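Local coordinates for protein PTS system, IIA component (PDB 5T3U) that probably serves as the cytoplasmic IIA phosphocarrier, of the mannose-type family, in a phosphotransferase system associated with fucose utilization in Streptococcus pneumoniae, at residues E70-T75 against V108-S113. Residues are numbered along the deposited sequence; the frame is centred on the assembly and turned at random.
Sequences EVIVLT and VELISS
Leu110 sets its forked end against Ile72 and Leu74, two residues apart on the strand and both facing the helix. Leu110 CD1 meets Leu74 CD2 tip to tip at 3.7 Å and also lies 4.0 Å from Ile72 CG2. The other branch, Leu110 CD2, rests 3.7 Å from Ile72 CD1, the two side chains crossing at about a right angle. Branching suits all three: the fork of leucine lets one helix residue touch two strand residues, while Ile72, whose CG1 stands beside the backbone N (chi1 -56°) and leaves CG2 anti to it, offers both its CG2 methyl and the end of its longer arm. Around them Ile123 of helix 120-129 packs on Leu110, Leu120 on Ile72 and Phe102 on Leu74. Val71 and Val73 point to the other face of the sheet, against helix 50-65, as befits an inner strand of a parallel alpha/beta sandwich. At the helix end, polar serines turn back on the backbone: Ser112 OG and N both hydrogen-bond Val108 O, from opposite faces of its plane, and Ser113 OG hydrogen-bonds Glu109 O at 2.8 Å. Between residues 70-75 and 108-113 the touching atoms are buried methyls, an apolar contact that rests on shape and exclusion of water.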
loop_
_atom_site.group_PDB
_atom_site.type_symbol
_atom_site.label_atom_id
_atom_site.label_comp_id
_atom_site.label_asym_id
_atom_site.label_seq_id
_atom_site.Cartn_x
_atom_site.Cartn_y
_atom_site.Cartn_z
ATOM N N GLU A 70 -4.696 -22.957 -0.942
ATOM C CA GLU A 70 -4.773 -21.951 0.102
ATOM C C GLU A 70 -5.094 -20.581 -0.484
ATOM O O GLU A 70 -4.947 -20.363 -1.702
ATOM C CB GLU A 70 -3.419 -21.805 0.753
ATOM C CG GLU A 70 -2.856 -23.010 1.414
ATOM C CD GLU A 70 -1.420 -22.752 1.793
ATOM O OE1 GLU A 70 -0.895 -21.639 1.499
ATOM O OE2 GLU A 70 -0.813 -23.661 2.379
ATOM N N VAL A 71 -5.527 -19.655 0.375
ATOM C CA VAL A 71 -5.707 -18.252 -0.017
ATOM C C VAL A 71 -5.054 -17.329 1.036
ATOM O O VAL A 71 -5.209 -17.534 2.244
ATOM C CB VAL A 71 -7.201 -17.925 -0.243
ATOM C CG1 VAL A 71 -7.437 -16.409 -0.456
ATOM C CG2 VAL A 71 -7.735 -18.702 -1.417
ATOM N N ILE A 72 -4.295 -16.340 0.571
ATOM C CA ILE A 72 -3.864 -15.239 1.422
ATOM C C ILE A 72 -4.758 -14.037 1.129
ATOM O O ILE A 72 -4.915 -13.617 -0.010
ATOM C CB ILE A 72 -2.347 -14.924 1.246
ATOM C CG1 ILE A 72 -1.529 -16.192 1.528
ATOM C CG2 ILE A 72 -1.857 -13.783 2.235
ATOM C CD1 ILE A 72 -0.071 -16.033 1.203
ATOM N N VAL A 73 -5.403 -13.547 2.178
ATOM C CA VAL A 73 -6.156 -12.321 2.141
ATOM C C VAL A 73 -5.225 -11.202 2.618
ATOM O O VAL A 73 -4.655 -11.272 3.732
ATOM C CB VAL A 73 -7.413 -12.403 3.065
ATOM C CG1 VAL A 73 -8.222 -11.110 3.011
ATOM C CG2 VAL A 73 -8.301 -13.589 2.676
ATOM N N LEU A 74 -5.061 -10.190 1.775
ATOM C CA LEU A 74 -4.329 -8.969 2.160
ATOM C C LEU A 74 -5.351 -7.890 2.436
ATOM O O LEU A 74 -6.229 -7.631 1.599
ATOM C CB LEU A 74 -3.387 -8.523 1.048
ATOM C CG LEU A 74 -2.312 -9.522 0.599
ATOM C CD1 LEU A 74 -1.429 -8.856 -0.478
ATOM C CD2 LEU A 74 -1.474 -10.070 1.769
ATOM N N THR A 75 -5.274 -7.287 3.619
ATOM C CA THR A 75 -6.186 -6.188 3.938
ATOM C C THR A 75 -5.402 -4.901 4.265
ATOM O O THR A 75 -4.226 -4.944 4.639
ATOM C CB THR A 75 -7.110 -6.531 5.110
ATOM O OG1 THR A 75 -6.306 -6.673 6.277
ATOM C CG2 THR A 75 -7.926 -7.857 4.826
ATOM N N VAL A 108 3.681 -7.956 -4.547
ATOM C CA VAL A 108 4.592 -8.450 -5.578
ATOM C C VAL A 108 5.220 -9.799 -5.248
ATOM O O VAL A 108 5.244 -10.685 -6.094
ATOM C CB VAL A 108 5.724 -7.416 -5.876
ATOM C CG1 VAL A 108 6.827 -8.066 -6.758
ATOM C CG2 VAL A 108 5.128 -6.199 -6.556
ATOM N N GLU A 109 5.751 -9.946 -4.033
ATOM C CA GLU A 109 6.399 -11.187 -3.644
ATOM C C GLU A 109 5.416 -12.366 -3.595
ATOM O O GLU A 109 5.754 -13.482 -3.992
ATOM C CB GLU A 109 7.049 -11.023 -2.255
ATOM C CG GLU A 109 7.602 -12.328 -1.655
ATOM C CD GLU A 109 8.572 -13.070 -2.593
ATOM O OE1 GLU A 109 9.324 -12.412 -3.360
ATOM O OE2 GLU A 109 8.580 -14.325 -2.563
ATOM N N LEU A 110 4.225 -12.132 -3.037
ATOM C CA LEU A 110 3.202 -13.186 -2.985
ATOM C C LEU A 110 2.764 -13.590 -4.389
ATOM O O LEU A 110 2.580 -14.791 -4.663
ATOM C CB LEU A 110 2.020 -12.758 -2.120
ATOM C CG LEU A 110 2.343 -12.742 -0.617
ATOM C CD1 LEU A 110 1.197 -12.167 0.248
ATOM C CD2 LEU A 110 2.792 -14.156 -0.120
ATOM N N ILE A 111 2.628 -12.631 -5.305
ATOM C CA ILE A 111 2.273 -13.044 -6.687
ATOM C C ILE A 111 3.412 -13.865 -7.330
ATOM O O ILE A 111 3.175 -14.949 -7.888
ATOM C CB ILE A 111 1.839 -11.880 -7.590
ATOM C CG1 ILE A 111 0.543 -11.252 -7.084
ATOM C CG2 ILE A 111 1.602 -12.381 -9.053
ATOM C CD1 ILE A 111 0.193 -9.870 -7.757
ATOM N N SER A 112 4.648 -13.384 -7.193
ATOM C CA SER A 112 5.815 -14.049 -7.800
ATOM C C SER A 112 6.029 -15.471 -7.319
ATOM O O SER A 112 6.625 -16.284 -8.035
ATOM C CB SER A 112 7.094 -13.240 -7.542
ATOM O OG SER A 112 6.905 -11.929 -8.030
ATOM N N SER A 113 5.565 -15.763 -6.102
ATOM C CA SER A 113 5.822 -17.048 -5.459
ATOM C C SER A 113 4.563 -17.932 -5.335
ATOM O O SER A 113 4.589 -18.974 -4.655
ATOM C CB SER A 113 6.484 -16.829 -4.095
ATOM O OG SER A 113 5.600 -16.164 -3.196
#